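Local atomic coordinates of beta-N-acetylhexosaminidase (Mycobacterium smegmatis, PDB entry 4YYF), a protein that probably hydrolyses terminal non-reducing N-acetyl-D-hexosamine residues from N-acetyl-beta-D-hexosaminides, as a member of glycosyl hydrolase family 3. Residues A[103-108]-A[140-145]; A[125-130]-A[183-188]; A[208-213]-A[230-235]. The protein carries 1 engineered substitution. All coordinates share one frame; numbering follows the deposited sequence.

How the contacts relate
The three contacts belong to one TIM-barrel-type domain of glycosyl hydrolase family 3. Contact 1 ties strand 100-107, near its C-terminal end, to helix 132-148. Contact 2 joins the short helix just before that one, 123-129, to helix 179-196, with its centre about 14 Å from that of contact 1. Contact 3 lies about 17 Å from contact 2 and 24 Å from contact 1, centre to centre, in the loop following strand 199-205, whose sequence resembles the NagZ-type signature. Contacts 2 and 3 touch where T183 OG1 packs 3.3 Å from P235 CA. The acetate at contact 1 is probably from the crystallisation liquor, while the sodium ion sits elsewhere, at A347 and S351.

Contact 1: residues A[103-108]-A[140-145]; sequences VDEEGG and LDRGRK. With ACT (acetate ion), chain E.
E105, near the C-terminal end of strand 100-107, faces R142 on helix 132-148 across 9.1 Å between their CA atoms, a gap that two long side chains of opposite charge can span. The carboxylate of E105 swings toward the helix because its CG is anti to the backbone N (chi1 -174°), and its chain then bends about the CB-CG bond (chi2 44°). The two side chains cross at about a right angle, their flat groups 73° apart, and R142 NH2 gives an N-H to E105 OE1 in a salt bridge of 3.0 Å. The acceptor lies nearly in the guanidinium plane, yet OE1 itself is met from well above the carboxylate plane. Water 1 makes a second link between R142 NE (2.8 Å) and E105 OE1 (2.7 Å). S111 also bonds to OE1, while OE2 is bonded to the backbone N of L113. R142 NH1 reaches OXT of an acetate ion, probably from the crystallisation liquor, at 2.8 Å, and K145 NZ holds the acetate's other oxygen, O, at 2.7 Å; NH1 also bonds to G118 O. Beyond E105 the strand bulges, E106 and G107 both facing V110 in a classic beta bulge. Spreading NE, NH1 and NH2 over different partners fixes the rotation of the buried guanidinium, and its positive charge would be expected to favour the ionised form of E105.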
loop_
_atom_site.group_PDB
_atom_site.type_symbol
_atom_site.label_atom_id
_atom_site.label_comp_id
_atom_site.label_asym_id
_atom_site.label_seq_id
_atom_site.Cartn_x
_atom_site.Cartn_y
_atom_site.Cartn_z
ATOM N N VAL A 103 7.172 -4.252 -0.217
ATOM C CA VAL A 103 8.171 -3.786 0.733
ATOM C C VAL A 103 8.050 -2.265 0.886
ATOM O O VAL A 103 7.579 -1.582 -0.032
ATOM C CB VAL A 103 9.606 -4.161 0.242
ATOM C CG1 VAL A 103 9.955 -3.402 -1.056
ATOM C CG2 VAL A 103 10.653 -3.881 1.332
ATOM N N ASP A 104 8.443 -1.745 2.046
ATOM C CA ASP A 104 8.658 -0.307 2.224
ATOM C C ASP A 104 10.090 0.059 1.821
ATOM O O ASP A 104 11.005 -0.027 2.632
ATOM C CB ASP A 104 8.479 0.101 3.688
ATOM C CG ASP A 104 7.030 0.354 4.071
ATOM O OD1 ASP A 104 6.165 0.456 3.174
ATOM O OD2 ASP A 104 6.757 0.469 5.290
ATOM N N GLU A 105 10.293 0.484 0.583
ATOM C CA GLU A 105 11.632 0.872 0.142
ATOM C C GLU A 105 11.604 2.311 -0.393
ATOM O O GLU A 105 11.503 2.540 -1.603
ATOM C CB GLU A 105 12.156 -0.135 -0.894
ATOM C CG GLU A 105 13.589 0.080 -1.331
ATOM C CD GLU A 105 14.532 0.369 -0.179
ATOM O OE1 GLU A 105 14.982 1.526 -0.059
ATOM O OE2 GLU A 105 14.845 -0.558 0.599
ATOM N N GLU A 106 11.673 3.271 0.533
ATOM C CA GLU A 106 11.560 4.705 0.227
ATOM C C GLU A 106 12.924 5.363 0.148
ATOM O O GLU A 106 13.102 6.362 -0.550
ATOM C CB GLU A 106 10.764 5.422 1.334
ATOM C CG GLU A 106 9.359 4.872 1.569
ATOM C CD GLU A 106 8.714 5.416 2.834
ATOM O OE1 GLU A 106 9.082 6.539 3.258
ATOM O OE2 GLU A 106 7.840 4.714 3.403
ATOM N N GLY A 107 13.878 4.820 0.905
ATOM C CA GLY A 107 15.183 5.440 1.066
ATOM C C GLY A 107 15.241 6.110 2.421
ATOM O O GLY A 107 14.215 6.240 3.095
ATOM N N GLY A 108 16.427 6.546 2.833
ATOM C CA GLY A 108 16.568 7.231 4.107
ATOM C C GLY A 108 16.194 6.357 5.293
ATOM O O GLY A 108 16.762 5.270 5.483
ATOM N N LEU A 140 14.748 4.268 -10.869
ATOM C CA LEU A 140 14.891 3.230 -11.885
ATOM C C LEU A 140 15.941 2.197 -11.485
ATOM O O LEU A 140 15.684 0.993 -11.516
ATOM C CB LEU A 140 15.271 3.851 -13.238
ATOM C CG LEU A 140 15.480 2.847 -14.384
ATOM C CD1 LEU A 140 14.217 2.011 -14.658
ATOM C CD2 LEU A 140 15.932 3.557 -15.657
ATOM N N ASP A 141 17.132 2.663 -11.129
ATOM C CA ASP A 141 18.209 1.765 -10.707
ATOM C C ASP A 141 17.804 0.904 -9.524
ATOM O O ASP A 141 18.062 -0.304 -9.504
ATOM C CB ASP A 141 19.475 2.560 -10.352
ATOM C CG ASP A 141 20.192 3.112 -11.582
ATOM O OD1 ASP A 141 19.903 2.663 -12.716
ATOM O OD2 ASP A 141 21.061 3.995 -11.412
ATOM N N ARG A 142 17.171 1.516 -8.529
ATOM C CA ARG A 142 16.778 0.764 -7.341
ATOM C C ARG A 142 15.606 -0.171 -7.595
ATOM O O ARG A 142 15.553 -1.265 -7.050
ATOM C CB ARG A 142 16.510 1.702 -6.166
ATOM C CG ARG A 142 17.795 2.363 -5.682
ATOM C CD ARG A 142 17.516 3.431 -4.637
ATOM N NE ARG A 142 17.189 2.886 -3.319
ATOM C CZ ARG A 142 18.091 2.361 -2.490
ATOM N NH1 ARG A 142 19.360 2.258 -2.865
ATOM N NH2 ARG A 142 17.726 1.927 -1.287
ATOM N N GLY A 143 14.683 0.252 -8.444
ATOM C CA GLY A 143 13.610 -0.620 -8.893
ATOM C C GLY A 143 14.118 -1.904 -9.540
ATOM O O GLY A 143 13.594 -2.981 -9.283
ATOM N N ARG A 144 15.127 -1.793 -10.397
ATOM C CA ARG A 144 15.689 -2.976 -11.037
ATOM C C ARG A 144 16.324 -3.874 -9.994
ATOM O O ARG A 144 16.216 -5.094 -10.078
ATOM C CB ARG A 144 16.710 -2.578 -12.107
ATOM C CG ARG A 144 16.067 -1.981 -13.349
ATOM C CD ARG A 144 17.083 -1.328 -14.256
ATOM N NE ARG A 144 16.444 -0.795 -15.464
ATOM C CZ ARG A 144 17.024 0.035 -16.317
ATOM N NH1 ARG A 144 18.266 0.447 -16.094
ATOM N NH2 ARG A 144 16.357 0.464 -17.390
ATOM N N LYS A 145 16.978 -3.268 -9.002
ATOM C CA LYS A 145 17.609 -4.038 -7.929
ATOM C C LYS A 145 16.558 -4.761 -7.100
ATOM O O LYS A 145 16.787 -5.883 -6.656
ATOM C CB LYS A 145 18.507 -3.152 -7.054
ATOM C CG LYS A 145 19.799 -2.702 -7.731
ATOM C CD LYS A 145 20.507 -1.643 -6.887
ATOM C CE LYS A 145 21.741 -1.085 -7.571
ATOM N NZ LYS A 145 22.511 -0.156 -6.665
HETATM C C ACT E . 20.969 3.210 -6.179
HETATM O O ACT E . 21.183 2.136 -6.783
HETATM O OXT ACT E . 20.997 3.143 -4.933
HETATM C CH3 ACT E . 20.673 4.485 -6.912
HETATM O O HOH W 1 14.721 3.300 -2.111
#

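Contact 2: residues A[125-130]-A[183-188]; sequences ELARTK and TEYAGA
The carbonyl O of L126 takes backbone N-H groups from both T129 and K130, which come from the same face of its plane, and it also lies 4.1 Å from CE2 of Y185. The hydroxyl next along the same ring edge, OH, donates a hydrogen bond of 2.7 Å to the carbonyl O of K130. This bond lies in the carbonyl plane, and the acceptor sits at the edge of the ring, close to its plane. K130 suits the role through its backbone: as the first residue to leave helical angles after helix 123-129, it turns its C=O out of the helix, while the end of its side chain leads away from the tyrosine. Y185 projects from helix 179-196, one of the helices packed around the TIM-barrel-type sheet, and with CG anti to the carbonyl carbon (chi1 -79°) its ring reaches the short helix preceding helix 132-148. V135 of that longer helix and F175 of a loop also touch the tyrosine. Over one face of its ring stands A127, whose CA makes a CH-pi contact 4.0 Å from the ring centroid, 26° off the normal and offset toward the rim. The methyl group CB of A127 adds an apolar touch to CD2 at 4.1 Å. So small a residue lets the aromatic ring come close to the helix backbone, and the CA atoms of A127 and Y185 are 6.6 Å apart. Within the short helix, T129 OG1 donates to E125 O from above the carbonyl plane.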
loop_
_atom_site.group_PDB
_atom_site.type_symbol
_atom_site.label_atom_id
_atom_site.label_comp_id
_atom_site.label_asym_id
_atom_site.label_seq_id
_atom_site.Cartn_x
_atom_site.Cartn_y
_atom_site.Cartn_z
ATOM N N GLU A 125 16.112 14.826 1.306
ATOM C CA GLU A 125 17.478 15.108 0.880
ATOM C C GLU A 125 17.618 14.990 -0.646
ATOM O O GLU A 125 18.357 15.748 -1.276
ATOM C CB GLU A 125 18.464 14.187 1.609
ATOM C CG GLU A 125 19.941 14.540 1.413
ATOM C CD GLU A 125 20.392 15.800 2.171
ATOM O OE1 GLU A 125 19.535 16.604 2.615
ATOM O OE2 GLU A 125 21.625 15.989 2.320
ATOM N N LEU A 126 16.901 14.052 -1.244
ATOM C CA LEU A 126 16.929 13.927 -2.704
ATOM C C LEU A 126 16.416 15.206 -3.355
ATOM O O LEU A 126 17.010 15.718 -4.310
ATOM C CB LEU A 126 16.082 12.748 -3.153
ATOM C CG LEU A 126 16.638 11.352 -2.875
ATOM C CD1 LEU A 126 15.687 10.302 -3.452
ATOM C CD2 LEU A 126 18.037 11.207 -3.488
ATOM N N ALA A 127 15.325 15.738 -2.820
ATOM C CA ALA A 127 14.724 16.925 -3.414
ATOM C C ALA A 127 15.655 18.125 -3.265
ATOM O O ALA A 127 15.624 19.048 -4.077
ATOM C CB ALA A 127 13.366 17.200 -2.807
ATOM N N ARG A 128 16.503 18.100 -2.241
ATOM C CA ARG A 128 17.388 19.229 -1.967
ATOM C C ARG A 128 18.681 19.187 -2.760
ATOM O O ARG A 128 19.313 20.212 -2.967
ATOM C CB ARG A 128 17.723 19.295 -0.476
ATOM C CG ARG A 128 16.533 19.616 0.387
ATOM C CD ARG A 128 16.863 19.642 1.870
ATOM N NE ARG A 128 15.810 20.347 2.598
ATOM C CZ ARG A 128 15.696 20.384 3.920
ATOM N NH1 ARG A 128 14.698 21.063 4.476
ATOM N NH2 ARG A 128 16.569 19.741 4.682
ATOM N N THR A 129 19.091 17.998 -3.184
ATOM C CA THR A 129 20.438 17.835 -3.739
ATOM C C THR A 129 20.455 17.299 -5.170
ATOM O O THR A 129 21.510 17.266 -5.803
ATOM C CB THR A 129 21.295 16.896 -2.861
ATOM O OG1 THR A 129 20.676 15.604 -2.797
ATOM C CG2 THR A 129 21.452 17.458 -1.451
ATOM N N LYS A 130 19.296 16.866 -5.665
ATOM C CA LYS A 130 19.187 16.239 -6.979
ATOM C C LYS A 130 18.128 16.910 -7.853
ATOM O O LYS A 130 17.178 17.516 -7.351
ATOM C CB LYS A 130 18.814 14.758 -6.838
ATOM C CG LYS A 130 19.716 13.950 -5.910
ATOM C CD LYS A 130 21.050 13.653 -6.569
ATOM C CE LYS A 130 22.028 13.049 -5.567
ATOM N NZ LYS A 130 23.352 12.781 -6.193
ATOM N N THR A 183 4.904 16.848 -6.345
ATOM C CA THR A 183 4.428 16.297 -7.614
ATOM C C THR A 183 5.583 15.995 -8.562
ATOM O O THR A 183 5.662 14.914 -9.138
ATOM C CB THR A 183 3.443 17.248 -8.288
ATOM O OG1 THR A 183 2.346 17.487 -7.393
ATOM C CG2 THR A 183 2.930 16.650 -9.598
ATOM N N GLU A 184 6.493 16.951 -8.712
ATOM C CA GLU A 184 7.644 16.748 -9.583
ATOM C C GLU A 184 8.524 15.593 -9.119
ATOM O O GLU A 184 8.830 14.692 -9.898
ATOM C CB GLU A 184 8.478 18.027 -9.680
ATOM C CG GLU A 184 9.500 17.985 -10.791
ATOM C CD GLU A 184 10.441 19.171 -10.763
ATOM O OE1 GLU A 184 10.363 19.976 -9.808
ATOM O OE2 GLU A 184 11.261 19.288 -11.699
ATOM N N TYR A 185 8.924 15.607 -7.850
ATOM C CA TYR A 185 9.895 14.628 -7.366
ATOM C C TYR A 185 9.302 13.248 -7.095
ATOM O O TYR A 185 9.864 12.226 -7.525
ATOM C CB TYR A 185 10.663 15.174 -6.151
ATOM C CG TYR A 185 11.753 16.126 -6.548
ATOM C CD1 TYR A 185 11.469 17.451 -6.864
ATOM C CD2 TYR A 185 13.073 15.698 -6.629
ATOM C CE1 TYR A 185 12.476 18.330 -7.247
ATOM C CE2 TYR A 185 14.086 16.564 -7.013
ATOM C CZ TYR A 185 13.781 17.873 -7.316
ATOM O OH TYR A 185 14.793 18.718 -7.688
ATOM N N ALA A 186 8.167 13.189 -6.404
ATOM C CA ALA A 186 7.527 11.884 -6.214
ATOM C C ALA A 186 7.094 11.310 -7.565
ATOM O O ALA A 186 7.137 10.095 -7.787
ATOM C CB ALA A 186 6.335 11.987 -5.275
ATOM N N GLY A 187 6.649 12.183 -8.461
ATOM C CA GLY A 187 6.266 11.742 -9.795
ATOM C C GLY A 187 7.428 11.070 -10.509
ATOM O O GLY A 187 7.265 10.027 -11.160
ATOM N N ALA A 188 8.606 11.663 -10.369
ATOM C CA ALA A 188 9.818 11.118 -10.963
ATOM C C ALA A 188 10.154 9.789 -10.314
ATOM O O ALA A 188 10.546 8.837 -11.003
ATOM C CB ALA A 188 10.996 12.104 -10.808
#

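Contact 3: residues A[208-213]-A[230-235]; sequences HGHASG and GDDLVP
H210 ND1 donates a short hydrogen bond, 2.7 Å, to D232 OD2. The bond is fairly straight, 164° at the hydrogen. It leaves H210 almost in the ring plane and reaches OD2 on its syn side, somewhat out of the carboxylate plane, with the two flat groups turned 71° against each other. On D232, CG lies beside the backbone N and anti to the carbonyl carbon (chi1 -50°), which brings OD2 to the histidine. D231 adds an oblique approach beside the ring, its OD2 3.4 Å from H210 CE1, a contact in which the polarised C-H may be mildly favourable. Two waters extend the grip of D232. Water 2 donates to OD2 at 2.7 Å and accepts from G209 N, while water 3 donates to the same oxygen at 2.9 Å and accepts from H210 N. D232 OD2 thus takes the ring N-H directly, and the N-H groups of G209 and H210 through waters. Further out, a type I turn from H208 to A211, closed by A211 N to H208 O, presents H210, and a second, from D231 to V234 and closed by V234 N to D231 O, carries both aspartates. H208 is bonded to D160 and S215, and G209 O to T162, while P179 of helix 179-196 packs on D231. The loop, which follows strand 199-205, belongs to a histidine- and glycine-rich sequence that resembles the signature of the NagZ-type family 3 hexosaminidases. A histidine N-H and two waters all donating to OD2 are consistent with an ionised D232, tying the loop to the 230-235 turn.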
loop_
_atom_site.group_PDB
_atom_site.type_symbol
_atom_site.label_atom_id
_atom_site.label_comp_id
_atom_site.label_asym_id
_atom_site.label_seq_id
_atom_site.Cartn_x
_atom_site.Cartn_y
_atom_site.Cartn_z
ATOM N N HIS A 208 -1.012 12.468 5.132
ATOM C CA HIS A 208 -0.558 12.295 6.527
ATOM C C HIS A 208 0.402 13.421 6.914
ATOM O O HIS A 208 0.770 13.574 8.087
ATOM C CB HIS A 208 0.156 10.938 6.680
ATOM C CG HIS A 208 0.168 10.393 8.068
ATOM N ND1 HIS A 208 0.639 11.110 9.166
ATOM C CD2 HIS A 208 -0.214 9.193 8.570
ATOM C CE1 HIS A 208 0.530 10.384 10.249
ATOM N NE2 HIS A 208 0.010 9.204 9.920
ATOM N N GLY A 209 0.810 14.216 5.925
ATOM C CA GLY A 209 1.855 15.209 6.124
ATOM C C GLY A 209 1.574 16.251 7.196
ATOM O O GLY A 209 2.497 16.721 7.857
ATOM N N HIS A 210 0.310 16.625 7.371
ATOM C CA HIS A 210 -0.025 17.643 8.375
ATOM C C HIS A 210 -0.896 17.065 9.495
ATOM O O HIS A 210 -1.582 17.805 10.193
ATOM C CB HIS A 210 -0.721 18.850 7.724
ATOM C CG HIS A 210 0.094 19.517 6.656
ATOM N ND1 HIS A 210 -0.074 19.256 5.315
ATOM C CD2 HIS A 210 1.085 20.442 6.739
ATOM C CE1 HIS A 210 0.774 19.994 4.612
ATOM N NE2 HIS A 210 1.487 20.716 5.455
ATOM N N ALA A 211 -0.872 15.745 9.662
ATOM C CA ALA A 211 -1.673 15.093 10.709
ATOM C C ALA A 211 -1.162 15.454 12.107
ATOM O O ALA A 211 -0.013 15.863 12.261
ATOM C CB ALA A 211 -1.681 13.588 10.517
ATOM N N SER A 212 -2.009 15.282 13.123
ATOM C CA SER A 212 -1.706 15.739 14.486
ATOM C C SER A 212 -0.680 14.907 15.265
ATOM O O SER A 212 -0.280 15.286 16.369
ATOM C CB SER A 212 -2.989 15.850 15.313
ATOM O OG SER A 212 -3.692 14.625 15.328
ATOM N N GLY A 213 -0.252 13.778 14.715
ATOM C CA GLY A 213 0.689 12.921 15.420
ATOM C C GLY A 213 1.020 11.684 14.614
ATOM O O GLY A 213 0.869 11.682 13.392
ATOM N N GLY A 230 -6.532 21.988 -1.252
ATOM C CA GLY A 230 -5.616 22.946 -1.855
ATOM C C GLY A 230 -4.140 22.677 -1.602
ATOM O O GLY A 230 -3.286 23.462 -2.007
ATOM N N ASP A 231 -3.830 21.562 -0.947
ATOM C CA ASP A 231 -2.465 21.308 -0.487
ATOM C C ASP A 231 -2.104 19.824 -0.596
ATOM O O ASP A 231 -1.530 19.368 -1.601
ATOM C CB ASP A 231 -2.340 21.804 0.966
ATOM C CG ASP A 231 -0.905 21.905 1.446
ATOM O OD1 ASP A 231 0.022 21.598 0.674
ATOM O OD2 ASP A 231 -0.705 22.321 2.606
ATOM N N ASP A 232 -2.460 19.068 0.433
ATOM C CA ASP A 232 -2.092 17.658 0.515
ATOM C C ASP A 232 -2.583 16.805 -0.659
ATOM O O ASP A 232 -1.939 15.829 -1.033
ATOM C CB ASP A 232 -2.592 17.057 1.840
ATOM C CG ASP A 232 -2.199 17.898 3.057
ATOM O OD1 ASP A 232 -2.582 19.091 3.103
ATOM O OD2 ASP A 232 -1.510 17.369 3.964
ATOM N N LEU A 233 -3.726 17.159 -1.233
ATOM C CA LEU A 233 -4.321 16.327 -2.278
ATOM C C LEU A 233 -3.795 16.679 -3.662
ATOM O O LEU A 233 -4.049 15.962 -4.625
ATOM C CB LEU A 233 -5.857 16.446 -2.262
ATOM C CG LEU A 233 -6.529 15.637 -1.155
ATOM C CD1 LEU A 233 -7.996 16.011 -0.988
ATOM C CD2 LEU A 233 -6.389 14.139 -1.424
ATOM N N VAL A 234 -3.077 17.794 -3.762
ATOM C CA VAL A 234 -2.600 18.268 -5.067
ATOM C C VAL A 234 -1.779 17.236 -5.878
ATOM O O VAL A 234 -2.046 17.052 -7.069
ATOM C CB VAL A 234 -1.889 19.646 -4.957
ATOM C CG1 VAL A 234 -1.237 20.032 -6.270
ATOM C CG2 VAL A 234 -2.899 20.712 -4.531
ATOM N N PRO A 235 -0.799 16.553 -5.247
ATOM C CA PRO A 235 -0.008 15.576 -6.011
ATOM C C PRO A 235 -0.838 14.450 -6.650
ATOM O O PRO A 235 -0.517 14.013 -7.758
ATOM C CB PRO A 235 0.947 14.999 -4.949
ATOM C CG PRO A 235 1.113 16.118 -3.963
ATOM C CD PRO A 235 -0.246 16.759 -3.890
HETATM O O HOH W 2 0.144 15.343 3.137
HETATM O O HOH W 3 -2.299 15.978 6.376
#